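PDB 1HTJ: Kiaa0380, which probably links heterotrimeric G protein signalling to Rho GTPases, as a guanine nucleotide exchange factor whose RGS-like domain is expected to engage G protein alpha subunits. Local coordinates for residues A[45-48]-A[49-52]; A[131-134]-A[135-138]; A[137-140]-A[141-144]; A[151-154]-A[155-158]; A[178-181]-A[182-186]. The protein carries 3 engineered substitutions. All blocks are in the same frame, centred on the assembly; numbering follows the deposited sequence.

Contact 1. Residues A[45-48]-A[49-52]; sequences GVFL and RYIF
Two successive turns of helix 41-54 meet here through regular i to i+4 backbone bonds, Ile51 N to Phe47 O at 3.0 Å and the nearly straight Phe52 N to Leu48 O at 2.7 Å. Above that backbone, Ile51 lays its CG1-CD1 branch across one face of the Phe47 ring. CG1 sits over the ring centre, while CD1 makes an off-centre CH-pi contact 4.2 Å from the centroid. The ring is brought there by Phe47 chi1 of -178°, with CG anti to the backbone N, which lays the phenyl group alongside the next turn. Tyr50 comes obliquely to the same ring, its CD2 4.3 Å from Phe47 CE1. An alanine in place of Ile51 would remove the CG1-CD1 branch from that ring face and is likely to leave the phenyl group freer to turn. On another side of the helix Leu48 and Phe52 run side by side, CD2 to CE2 4.0 Å apart, and pack against helices 163-182 and 186-202. The Arg49 side chain leads away, and its NH1 is hydrogen-bonded to Gln173 OE1. Phe47 and Ile51, an i, i+4 apolar pair, pack on Ile136 and Gln135 of helix 118-144, part of the helix packing of the all-helical RGS-like domain.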
loop_
_atom_site.group_PDB
_atom_site.type_symbol
_atom_site.label_atom_id
_atom_site.label_comp_id
_atom_site.label_asym_id
_atom_site.label_seq_id
_atom_site.Cartn_x
_atom_site.Cartn_y
_atom_site.Cartn_z
ATOM N N GLY A 45 7.925 -2.425 -2.909
ATOM C CA GLY A 45 7.705 -2.180 -4.318
ATOM C C GLY A 45 7.577 -3.485 -5.078
ATOM O O GLY A 45 6.650 -3.661 -5.860
ATOM N N VAL A 46 8.504 -4.408 -4.854
ATOM C CA VAL A 46 8.456 -5.701 -5.520
ATOM C C VAL A 46 7.098 -6.352 -5.204
ATOM O O VAL A 46 6.378 -6.781 -6.104
ATOM C CB VAL A 46 9.602 -6.627 -5.022
ATOM C CG1 VAL A 46 9.385 -8.049 -5.514
ATOM C CG2 VAL A 46 10.943 -6.099 -5.509
ATOM N N PHE A 47 6.758 -6.415 -3.923
ATOM C CA PHE A 47 5.502 -6.998 -3.491
ATOM C C PHE A 47 4.308 -6.310 -4.157
ATOM O O PHE A 47 3.340 -6.967 -4.555
ATOM C CB PHE A 47 5.400 -6.908 -1.960
ATOM C CG PHE A 47 4.148 -7.541 -1.379
ATOM C CD1 PHE A 47 3.695 -8.784 -1.839
ATOM C CD2 PHE A 47 3.428 -6.895 -0.365
ATOM C CE1 PHE A 47 2.550 -9.373 -1.301
ATOM C CE2 PHE A 47 2.287 -7.472 0.177
ATOM C CZ PHE A 47 1.844 -8.724 -0.297
ATOM N N LEU A 48 4.386 -4.990 -4.294
ATOM C CA LEU A 48 3.305 -4.220 -4.896
ATOM C C LEU A 48 3.141 -4.544 -6.381
ATOM O O LEU A 48 2.033 -4.574 -6.904
ATOM C CB LEU A 48 3.557 -2.718 -4.684
ATOM C CG LEU A 48 3.193 -2.175 -3.294
ATOM C CD1 LEU A 48 3.735 -0.771 -3.110
ATOM C CD2 LEU A 48 1.686 -2.155 -3.157
ATOM N N ARG A 49 4.247 -4.799 -7.059
ATOM C CA ARG A 49 4.184 -5.138 -8.476
ATOM C C ARG A 49 3.371 -6.420 -8.643
ATOM O O ARG A 49 2.575 -6.544 -9.563
ATOM C CB ARG A 49 5.606 -5.306 -9.041
ATOM C CG ARG A 49 6.317 -3.972 -9.181
ATOM C CD ARG A 49 7.756 -4.109 -9.618
ATOM N NE ARG A 49 7.887 -4.655 -10.959
ATOM C CZ ARG A 49 9.029 -4.658 -11.647
ATOM N NH1 ARG A 49 10.124 -4.153 -11.114
ATOM N NH2 ARG A 49 9.079 -5.157 -12.875
ATOM N N TYR A 50 3.570 -7.366 -7.732
ATOM C CA TYR A 50 2.826 -8.607 -7.776
ATOM C C TYR A 50 1.354 -8.267 -7.548
ATOM O O TYR A 50 0.483 -8.669 -8.326
ATOM C CB TYR A 50 3.314 -9.585 -6.690
ATOM C CG TYR A 50 2.310 -10.693 -6.413
ATOM C CD1 TYR A 50 2.031 -11.672 -7.372
ATOM C CD2 TYR A 50 1.558 -10.695 -5.234
ATOM C CE1 TYR A 50 1.010 -12.622 -7.160
ATOM C CE2 TYR A 50 0.545 -11.626 -5.016
ATOM C CZ TYR A 50 0.265 -12.585 -5.979
ATOM O OH TYR A 50 -0.791 -13.460 -5.774
ATOM N N ILE A 51 1.080 -7.514 -6.491
ATOM C CA ILE A 51 -0.290 -7.131 -6.171
ATOM C C ILE A 51 -0.968 -6.457 -7.367
ATOM O O ILE A 51 -2.015 -6.901 -7.837
ATOM C CB ILE A 51 -0.338 -6.137 -4.989
ATOM C CG1 ILE A 51 0.272 -6.762 -3.727
ATOM C CG2 ILE A 51 -1.783 -5.679 -4.764
ATOM C CD1 ILE A 51 -0.497 -7.922 -3.148
ATOM N N PHE A 52 -0.366 -5.375 -7.851
ATOM C CA PHE A 52 -0.933 -4.629 -8.969
ATOM C C PHE A 52 -1.193 -5.495 -10.200
ATOM O O PHE A 52 -2.171 -5.276 -10.912
ATOM C CB PHE A 52 -0.029 -3.454 -9.347
ATOM C CG PHE A 52 -0.163 -2.258 -8.432
ATOM C CD1 PHE A 52 0.145 -0.973 -8.898
ATOM C CD2 PHE A 52 -0.580 -2.407 -7.111
ATOM C CE1 PHE A 52 0.042 0.138 -8.063
ATOM C CE2 PHE A 52 -0.686 -1.291 -6.260
ATOM C CZ PHE A 52 -0.376 -0.025 -6.739
#

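Contact 2. Residues A[131-134]-A[135-138]; sequences EIQE and QIHD
Gln135 carries its extended side chain past the preceding turn of helix 118-144, with CG only 3.1 Å from Glu131 O, the carbonyl that also accepts its backbone N. Its amide lies obliquely across the Glu131 side chain, the carboxylate and amide planes 63° apart, and NE2 is 4.1 Å from Glu131 CG. The amide's polar partner lies elsewhere: NE2 donates to the backbone O of Asp56. Ile136 follows, bonded N to Ile132 O at 2.8 Å. With CG1 beside the backbone N (chi1 -87°), it runs back along the helix, so that CD1 lies 4.3 Å from Ile132 CG2 and 4.0 Å from Gln133 NE2. Gln133 bends at chi2 to lie alongside it. His137 continues the series through its N bond to Gln133 O. Asp138 closes it, N to Glu134 O 2.9 Å, and its carboxylate crosses that of Glu134 with the planes 84° apart. The two like charges, OE2 and OD2 3.9 Å apart, would probably repel, although Glu134 is exposed to solvent. Gln135 and Ile136 meanwhile pack on Phe47, and Ile132 on Pro59 and Tyr63: an amphipathic helix of a helical bundle, polar on its outer side and apolar toward helices 41-54 and 58-69.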
loop_
_atom_site.group_PDB
_atom_site.type_symbol
_atom_site.label_atom_id
_atom_site.label_comp_id
_atom_site.label_asym_id
_atom_site.label_seq_id
_atom_site.Cartn_x
_atom_site.Cartn_y
_atom_site.Cartn_z
ATOM N N GLU A 131 -6.459 -10.508 4.611
ATOM C CA GLU A 131 -6.278 -10.615 3.160
ATOM C C GLU A 131 -4.866 -10.231 2.762
ATOM O O GLU A 131 -4.291 -10.796 1.836
ATOM C CB GLU A 131 -7.295 -9.755 2.404
ATOM C CG GLU A 131 -7.168 -9.854 0.875
ATOM C CD GLU A 131 -8.435 -9.403 0.126
ATOM O OE1 GLU A 131 -9.245 -8.644 0.702
ATOM O OE2 GLU A 131 -8.619 -9.802 -1.048
ATOM N N ILE A 132 -4.300 -9.267 3.464
ATOM C CA ILE A 132 -2.943 -8.872 3.166
ATOM C C ILE A 132 -2.021 -10.076 3.431
ATOM O O ILE A 132 -1.146 -10.388 2.623
ATOM C CB ILE A 132 -2.520 -7.676 4.029
ATOM C CG1 ILE A 132 -3.381 -6.463 3.665
ATOM C CG2 ILE A 132 -1.047 -7.394 3.835
ATOM C CD1 ILE A 132 -3.018 -5.178 4.400
ATOM N N GLN A 133 -2.240 -10.758 4.554
ATOM C CA GLN A 133 -1.435 -11.916 4.922
ATOM C C GLN A 133 -1.517 -12.985 3.854
ATOM O O GLN A 133 -0.510 -13.564 3.462
ATOM C CB GLN A 133 -1.903 -12.503 6.255
ATOM C CG GLN A 133 -1.369 -11.774 7.479
ATOM C CD GLN A 133 0.143 -11.638 7.454
ATOM O OE1 GLN A 133 0.863 -12.607 7.174
ATOM N NE2 GLN A 133 0.639 -10.434 7.750
ATOM N N GLU A 134 -2.731 -13.245 3.396
ATOM C CA GLU A 134 -2.950 -14.238 2.365
ATOM C C GLU A 134 -2.152 -13.853 1.107
ATOM O O GLU A 134 -1.487 -14.697 0.505
ATOM C CB GLU A 134 -4.434 -14.302 2.053
ATOM C CG GLU A 134 -4.851 -15.524 1.293
ATOM C CD GLU A 134 -6.131 -15.288 0.531
ATOM O OE1 GLU A 134 -7.115 -14.803 1.153
ATOM O OE2 GLU A 134 -6.145 -15.584 -0.691
ATOM N N GLN A 135 -2.214 -12.578 0.720
ATOM C CA GLN A 135 -1.468 -12.099 -0.436
ATOM C C GLN A 135 0.032 -12.257 -0.176
ATOM O O GLN A 135 0.798 -12.576 -1.085
ATOM C CB GLN A 135 -1.802 -10.631 -0.722
ATOM C CG GLN A 135 -3.283 -10.388 -1.094
ATOM C CD GLN A 135 -3.569 -8.942 -1.453
ATOM O OE1 GLN A 135 -2.794 -8.048 -1.112
ATOM N NE2 GLN A 135 -4.690 -8.700 -2.128
ATOM N N ILE A 136 0.451 -12.026 1.065
ATOM C CA ILE A 136 1.856 -12.187 1.411
ATOM C C ILE A 136 2.262 -13.651 1.168
ATOM O O ILE A 136 3.331 -13.926 0.629
ATOM C CB ILE A 136 2.127 -11.773 2.882
ATOM C CG1 ILE A 136 2.410 -10.268 2.928
ATOM C CG2 ILE A 136 3.305 -12.571 3.462
ATOM C CD1 ILE A 136 2.601 -9.694 4.318
ATOM N N HIS A 137 1.390 -14.578 1.544
ATOM C CA HIS A 137 1.650 -15.999 1.337
ATOM C C HIS A 137 1.752 -16.275 -0.172
ATOM O O HIS A 137 2.666 -16.957 -0.650
ATOM C CB HIS A 137 0.504 -16.835 1.945
ATOM C CG HIS A 137 0.360 -18.198 1.332
ATOM N ND1 HIS A 137 1.270 -19.216 1.547
ATOM C CD2 HIS A 137 -0.541 -18.680 0.439
ATOM C CE1 HIS A 137 0.940 -20.261 0.806
ATOM N NE2 HIS A 137 -0.154 -19.962 0.125
ATOM N N ASP A 138 0.797 -15.734 -0.917
ATOM C CA ASP A 138 0.768 -15.924 -2.351
ATOM C C ASP A 138 2.047 -15.466 -3.016
ATOM O O ASP A 138 2.576 -16.155 -3.884
ATOM C CB ASP A 138 -0.416 -15.190 -2.951
ATOM C CG ASP A 138 -1.711 -15.805 -2.552
ATOM O OD1 ASP A 138 -1.768 -17.058 -2.493
ATOM O OD2 ASP A 138 -2.672 -15.048 -2.307
#

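Contact 3. Residues A[137-140]-A[141-144]; sequences HDYR and TKRT
Tyr139 keeps CG anti to the backbone N (chi1 -174°) and Arg143 holds its own CG beside the backbone N, a pairing that lays the arginine's aliphatic stem over one face of the tyrosine ring. It is an i, i+4 contact in the last turns of helix 118-144, within the helical RGS-like fold. Arg143 CG makes a CH-pi contact 4.1 Å from the ring centroid, and CD reaches Tyr139 CE2 at 3.6 Å. The guanidinium is inclined 35° to the ring. It extends beyond the ring to salt bridges with Glu153, through NE, and Asp28, through NH1, while Tyr139 OH is hydrogen-bonded to the same carboxylate oxygen, Glu153 OE2. These outside partners fix the arginine over the tyrosine and tie the end of the helix to the following loop and to helix 27-32. Lys142 meets the ring obliquely with CB and crosses the tyrosine side chain at about a right angle. Across the helix, Thr141 gives His137 O two donors. Its backbone N bonds at 3.0 Å and its OG1 at 3.2 Å, the hydroxyl coming from above the carbonyl plane, 40° out of it. The same hydroxyl lies over one face of the His137 imidazole, offset toward the rim, with OG1 3.6 Å from CE1.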
loop_
_atom_site.group_PDB
_atom_site.type_symbol
_atom_site.label_atom_id
_atom_site.label_comp_id
_atom_site.label_asym_id
_atom_site.label_seq_id
_atom_site.Cartn_x
_atom_site.Cartn_y
_atom_site.Cartn_z
ATOM N N HIS A 137 1.390 -14.578 1.544
ATOM C CA HIS A 137 1.650 -15.999 1.337
ATOM C C HIS A 137 1.752 -16.275 -0.172
ATOM O O HIS A 137 2.666 -16.957 -0.650
ATOM C CB HIS A 137 0.504 -16.835 1.945
ATOM C CG HIS A 137 0.360 -18.198 1.332
ATOM N ND1 HIS A 137 1.270 -19.216 1.547
ATOM C CD2 HIS A 137 -0.541 -18.680 0.439
ATOM C CE1 HIS A 137 0.940 -20.261 0.806
ATOM N NE2 HIS A 137 -0.154 -19.962 0.125
ATOM N N ASP A 138 0.797 -15.734 -0.917
ATOM C CA ASP A 138 0.768 -15.924 -2.351
ATOM C C ASP A 138 2.047 -15.466 -3.016
ATOM O O ASP A 138 2.576 -16.155 -3.884
ATOM C CB ASP A 138 -0.416 -15.190 -2.951
ATOM C CG ASP A 138 -1.711 -15.805 -2.552
ATOM O OD1 ASP A 138 -1.768 -17.058 -2.493
ATOM O OD2 ASP A 138 -2.672 -15.048 -2.307
ATOM N N TYR A 139 2.548 -14.305 -2.610
ATOM C CA TYR A 139 3.770 -13.817 -3.210
ATOM C C TYR A 139 4.961 -14.703 -2.858
ATOM O O TYR A 139 5.830 -14.925 -3.700
ATOM C CB TYR A 139 4.079 -12.371 -2.817
ATOM C CG TYR A 139 5.287 -11.881 -3.584
ATOM C CD1 TYR A 139 5.291 -11.917 -4.981
ATOM C CD2 TYR A 139 6.470 -11.517 -2.929
ATOM C CE1 TYR A 139 6.435 -11.624 -5.711
ATOM C CE2 TYR A 139 7.636 -11.219 -3.656
ATOM C CZ TYR A 139 7.603 -11.287 -5.050
ATOM O OH TYR A 139 8.746 -11.088 -5.787
ATOM N N ARG A 140 5.007 -15.208 -1.626
ATOM C CA ARG A 140 6.117 -16.077 -1.234
ATOM C C ARG A 140 6.086 -17.339 -2.086
ATOM O O ARG A 140 7.118 -17.912 -2.399
ATOM C CB ARG A 140 6.045 -16.425 0.258
ATOM C CG ARG A 140 6.625 -15.311 1.163
ATOM C CD ARG A 140 5.652 -14.870 2.267
ATOM N NE ARG A 140 5.628 -15.788 3.404
ATOM C CZ ARG A 140 6.695 -16.044 4.158
ATOM N NH1 ARG A 140 7.853 -15.443 3.879
ATOM N NH2 ARG A 140 6.618 -16.898 5.181
ATOM N N THR A 141 4.892 -17.767 -2.468
ATOM C CA THR A 141 4.759 -18.937 -3.313
ATOM C C THR A 141 5.418 -18.620 -4.658
ATOM O O THR A 141 6.140 -19.449 -5.198
ATOM C CB THR A 141 3.272 -19.301 -3.518
ATOM O OG1 THR A 141 2.715 -19.726 -2.267
ATOM C CG2 THR A 141 3.122 -20.405 -4.558
ATOM N N LYS A 142 5.171 -17.420 -5.188
ATOM C CA LYS A 142 5.773 -16.991 -6.463
ATOM C C LYS A 142 7.300 -17.043 -6.354
ATOM O O LYS A 142 7.986 -17.426 -7.306
ATOM C CB LYS A 142 5.354 -15.556 -6.821
ATOM C CG LYS A 142 3.870 -15.377 -7.091
ATOM C CD LYS A 142 3.521 -15.869 -8.467
ATOM C CE LYS A 142 2.024 -15.927 -8.698
ATOM N NZ LYS A 142 1.750 -16.290 -10.139
ATOM N N ARG A 143 7.826 -16.650 -5.193
ATOM C CA ARG A 143 9.272 -16.676 -4.969
ATOM C C ARG A 143 9.765 -18.143 -4.994
ATOM O O ARG A 143 10.727 -18.486 -5.693
ATOM C CB ARG A 143 9.621 -16.010 -3.629
ATOM C CG ARG A 143 9.074 -14.589 -3.490
ATOM C CD ARG A 143 9.610 -13.838 -2.265
ATOM N NE ARG A 143 10.977 -13.357 -2.463
ATOM C CZ ARG A 143 12.003 -13.653 -1.665
ATOM N NH1 ARG A 143 11.825 -14.424 -0.601
ATOM N NH2 ARG A 143 13.219 -13.216 -1.950
ATOM N N THR A 144 9.098 -18.999 -4.228
ATOM C CA THR A 144 9.441 -20.411 -4.183
ATOM C C THR A 144 9.458 -21.000 -5.596
ATOM O O THR A 144 10.209 -21.942 -5.886
ATOM C CB THR A 144 8.421 -21.185 -3.340
ATOM O OG1 THR A 144 8.492 -20.734 -1.975
ATOM C CG2 THR A 144 8.701 -22.674 -3.396
#

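Contact 4. Residues A[151-154]-A[155-158]; sequences YGEN and DLLD
Leu156 turns back over Glu153, its CB 3.2 Å from the glutamate's carbonyl O and its CD1 4.2 Å from Glu153 OE1. The glutamate reaches that place by bending at chi2 (-144°), which carries its carboxylate obliquely across the leucine and on to Tyr139 and Arg143 of helix 118-144. Leu156 in turn packs on Val46 and Phe31, which Glu153 also touches. Asp155 OD2 stands 3.5 Å from Gly152 O. Its carboxylate is held by Lys172 through OD1 and by Gln173 through OD2, both on helix 163-182. Gly152 suits this turn: with phi at 95°, a side chain would be jammed against the preceding carbonyl. Leu157 lays CB and CG against Asn154 O, each 3.1 Å away. The backbone bonds join residues three apart, Leu157 N to Asn154 O at 2.8 Å and Leu156 N to Glu153 O at 3.1 Å. Both donors stand well above the carbonyl plane, the latter 73° out of it. Such i to i+3 bonding at helical backbone angles marks a succession of tight turns, here in the loop joining helices 118-144 and 163-182 of the RGS-like domain.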
loop_
_atom_site.group_PDB
_atom_site.type_symbol
_atom_site.label_atom_id
_atom_site.label_comp_id
_atom_site.label_asym_id
_atom_site.label_seq_id
_atom_site.Cartn_x
_atom_site.Cartn_y
_atom_site.Cartn_z
ATOM N N TYR A 151 8.868 -9.638 -10.954
ATOM C CA TYR A 151 8.374 -8.526 -10.169
ATOM C C TYR A 151 9.421 -7.585 -9.607
ATOM O O TYR A 151 9.142 -6.884 -8.637
ATOM C CB TYR A 151 7.528 -9.066 -9.037
ATOM C CG TYR A 151 6.460 -9.998 -9.531
ATOM C CD1 TYR A 151 6.641 -11.386 -9.503
ATOM C CD2 TYR A 151 5.272 -9.494 -10.046
ATOM C CE1 TYR A 151 5.658 -12.241 -9.970
ATOM C CE2 TYR A 151 4.291 -10.332 -10.518
ATOM C CZ TYR A 151 4.485 -11.703 -10.478
ATOM O OH TYR A 151 3.486 -12.525 -10.966
ATOM N N GLY A 152 10.615 -7.579 -10.207
ATOM C CA GLY A 152 11.681 -6.697 -9.768
ATOM C C GLY A 152 12.700 -7.252 -8.776
ATOM O O GLY A 152 13.588 -6.521 -8.328
ATOM N N GLU A 153 12.616 -8.534 -8.437
ATOM C CA GLU A 153 13.547 -9.074 -7.456
ATOM C C GLU A 153 15.006 -9.027 -7.855
ATOM O O GLU A 153 15.877 -9.145 -7.008
ATOM C CB GLU A 153 13.144 -10.489 -7.036
ATOM C CG GLU A 153 11.872 -10.478 -6.213
ATOM C CD GLU A 153 11.862 -11.512 -5.114
ATOM O OE1 GLU A 153 12.956 -11.904 -4.675
ATOM O OE2 GLU A 153 10.766 -11.920 -4.679
ATOM N N ASN A 154 15.290 -8.838 -9.134
ATOM C CA ASN A 154 16.681 -8.745 -9.543
ATOM C C ASN A 154 17.298 -7.514 -8.911
ATOM O O ASN A 154 18.399 -7.570 -8.370
ATOM C CB ASN A 154 16.792 -8.649 -11.061
ATOM C CG ASN A 154 16.867 -10.008 -11.708
ATOM O OD1 ASN A 154 16.671 -11.032 -11.047
ATOM N ND2 ASN A 154 17.155 -10.035 -13.004
ATOM N N ASP A 155 16.568 -6.403 -8.968
ATOM C CA ASP A 155 17.050 -5.149 -8.420
ATOM C C ASP A 155 17.360 -5.255 -6.942
ATOM O O ASP A 155 18.134 -4.467 -6.425
ATOM C CB ASP A 155 16.022 -4.046 -8.651
ATOM C CG ASP A 155 15.554 -3.989 -10.090
ATOM O OD1 ASP A 155 16.402 -4.198 -10.982
ATOM O OD2 ASP A 155 14.346 -3.731 -10.326
ATOM N N LEU A 156 16.758 -6.227 -6.261
ATOM C CA LEU A 156 16.998 -6.406 -4.831
ATOM C C LEU A 156 18.433 -6.841 -4.589
ATOM O O LEU A 156 18.979 -6.621 -3.510
ATOM C CB LEU A 156 16.046 -7.452 -4.241
ATOM C CG LEU A 156 14.562 -7.097 -4.112
ATOM C CD1 LEU A 156 13.888 -8.124 -3.229
ATOM C CD2 LEU A 156 14.396 -5.721 -3.505
ATOM N N LEU A 157 19.036 -7.466 -5.598
ATOM C CA LEU A 157 20.412 -7.927 -5.494
ATOM C C LEU A 157 21.320 -6.717 -5.356
ATOM O O LEU A 157 22.349 -6.779 -4.692
ATOM C CB LEU A 157 20.803 -8.719 -6.741
ATOM C CG LEU A 157 19.963 -9.962 -7.051
ATOM C CD1 LEU A 157 20.399 -10.542 -8.387
ATOM C CD2 LEU A 157 20.110 -10.999 -5.932
ATOM N N ASP A 158 20.921 -5.616 -5.984
ATOM C CA ASP A 158 21.681 -4.378 -5.948
ATOM C C ASP A 158 21.765 -3.694 -4.586
ATOM O O ASP A 158 22.646 -2.867 -4.359
ATOM C CB ASP A 158 21.109 -3.401 -6.972
ATOM C CG ASP A 158 21.713 -3.591 -8.341
ATOM O OD1 ASP A 158 21.856 -4.757 -8.765
ATOM O OD2 ASP A 158 22.043 -2.577 -8.992
#

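Contact 5. Residues A[178-181]-A[182-186]; sequences GDIL and SAYAA. Engineered in segment 182-186: Ala183 (natural residue Lys), Ala185 (natural residue Glu), Ala186 (natural residue Glu).
Ser182 OG gives a short 2.6 Å hydrogen bond to Asp179 O, turning the serine hydroxyl back onto its own helix. The torsion behind it places OG between the backbone N and the carbonyl carbon (chi1 72°), within reach of the carbonyl three residues earlier. Ser182 N bonds to Gly178 O at 2.9 Å, and more weakly to Asp179 O, which thus receives both the hydroxyl and a second, longer approach from the backbone. The next bonds shorten in span: Ala183 N, on an engineered residue, makes a weak bond to Ile180 O, and Tyr184 N bonds to Leu181 O at 2.9 Å from above the carbonyl plane, 58° out of it. Tyr184 then folds back over the helix end. One face of its ring lies over Ile180 O, the oxygen 3.8 Å above the plane and over the ring centre. The tyrosine and Ile180 run side by side, Ile180 CG2 lying 3.9 Å from Tyr184 CZ, and on the same side of the ring Leu181 CD2 comes within 4.3 Å of Tyr184 CD1. The phenol OH bonds to Phe52 O of helix 41-54. Replacing Tyr184 by an alanine would probably leave Phe52 O without this partner and open a gap beside Ile180 CG2. Leu181 packs on Met192 and Phe52, completing the join. This is the C-terminal end of helix 163-182, where i to i+4 bonding gives way to i to i+3 and the chain turns toward helix 186-202, with engineered Ala185 at its N-cap.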
loop_
_atom_site.group_PDB
_atom_site.type_symbol
_atom_site.label_atom_id
_atom_site.label_comp_id
_atom_site.label_asym_id
_atom_site.label_seq_id
_atom_site.Cartn_x
_atom_site.Cartn_y
_atom_site.Cartn_z
ATOM N N GLY A 178 4.013 2.201 -12.117
ATOM C CA GLY A 178 3.325 3.191 -12.920
ATOM C C GLY A 178 3.065 2.597 -14.293
ATOM O O GLY A 178 2.009 2.835 -14.889
ATOM N N ASP A 179 4.022 1.828 -14.807
ATOM C CA ASP A 179 3.829 1.201 -16.107
ATOM C C ASP A 179 2.686 0.202 -16.012
ATOM O O ASP A 179 1.869 0.111 -16.916
ATOM C CB ASP A 179 5.101 0.498 -16.571
ATOM C CG ASP A 179 6.133 1.474 -17.098
ATOM O OD1 ASP A 179 5.719 2.550 -17.570
ATOM O OD2 ASP A 179 7.344 1.164 -17.052
ATOM N N ILE A 180 2.623 -0.537 -14.909
ATOM C CA ILE A 180 1.549 -1.503 -14.731
ATOM C C ILE A 180 0.207 -0.761 -14.732
ATOM O O ILE A 180 -0.748 -1.189 -15.399
ATOM C CB ILE A 180 1.726 -2.305 -13.396
ATOM C CG1 ILE A 180 2.995 -3.170 -13.475
ATOM C CG2 ILE A 180 0.511 -3.184 -13.130
ATOM C CD1 ILE A 180 3.276 -3.995 -12.218
ATOM N N LEU A 181 0.144 0.357 -14.003
ATOM C CA LEU A 181 -1.087 1.160 -13.906
ATOM C C LEU A 181 -1.504 1.833 -15.209
ATOM O O LEU A 181 -2.694 2.034 -15.450
ATOM C CB LEU A 181 -0.948 2.247 -12.830
ATOM C CG LEU A 181 -0.755 1.827 -11.373
ATOM C CD1 LEU A 181 -0.563 3.049 -10.485
ATOM C CD2 LEU A 181 -1.966 1.041 -10.925
ATOM N N SER A 182 -0.535 2.180 -16.052
ATOM C CA SER A 182 -0.845 2.848 -17.318
ATOM C C SER A 182 -1.813 2.046 -18.199
ATOM O O SER A 182 -2.523 2.610 -19.033
ATOM C CB SER A 182 0.437 3.093 -18.116
ATOM O OG SER A 182 0.945 1.876 -18.635
ATOM N N ALA A 183 -1.822 0.735 -17.996
ATOM C CA ALA A 183 -2.654 -0.173 -18.763
ATOM C C ALA A 183 -4.047 -0.401 -18.183
ATOM O O ALA A 183 -4.883 -1.022 -18.829
ATOM C CB ALA A 183 -1.936 -1.506 -18.907
ATOM N N TYR A 184 -4.304 0.098 -16.972
ATOM C CA TYR A 184 -5.616 -0.105 -16.347
ATOM C C TYR A 184 -6.645 1.016 -16.614
ATOM O O TYR A 184 -6.284 2.141 -16.989
ATOM C CB TYR A 184 -5.435 -0.320 -14.833
ATOM C CG TYR A 184 -4.664 -1.586 -14.477
ATOM C CD1 TYR A 184 -4.207 -1.810 -13.174
ATOM C CD2 TYR A 184 -4.406 -2.568 -15.450
ATOM C CE1 TYR A 184 -3.512 -2.975 -12.845
ATOM C CE2 TYR A 184 -3.721 -3.735 -15.140
ATOM C CZ TYR A 184 -3.270 -3.940 -13.835
ATOM O OH TYR A 184 -2.582 -5.103 -13.538
ATOM N N ALA A 185 -7.926 0.681 -16.445
ATOM C CA ALA A 185 -9.017 1.639 -16.626
ATOM C C ALA A 185 -8.794 2.779 -15.649
ATOM O O ALA A 185 -8.362 2.549 -14.524
ATOM C CB ALA A 185 -10.365 0.969 -16.351
ATOM N N ALA A 186 -9.104 3.999 -16.078
ATOM C CA ALA A 186 -8.905 5.196 -15.265
ATOM C C ALA A 186 -9.531 5.157 -13.878
ATOM O O ALA A 186 -8.917 5.629 -12.926
ATOM C CB ALA A 186 -9.411 6.424 -16.013
#

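How the contacts relate
All five contacts are local, and each closes only a turn or two of backbone. Contact 1 comes first, on helix 41-54, and touches all the others. Contacts 2 and 3 follow in overlap on helix 118-144, sharing His137 and Asp138, and both pack on contact 1. Contact 4 lies in the loop after that helix and joins contact 3 through the Arg143-Glu153 salt bridge, while Tyr151 rests on contact 1. Contact 5 ends helix 163-182 and reaches contact 1 through Tyr184 and Phe52, but touches none of contacts 2, 3 and 4. No contact nests in another: helix 41-54 is the element on which parts of all the others pack.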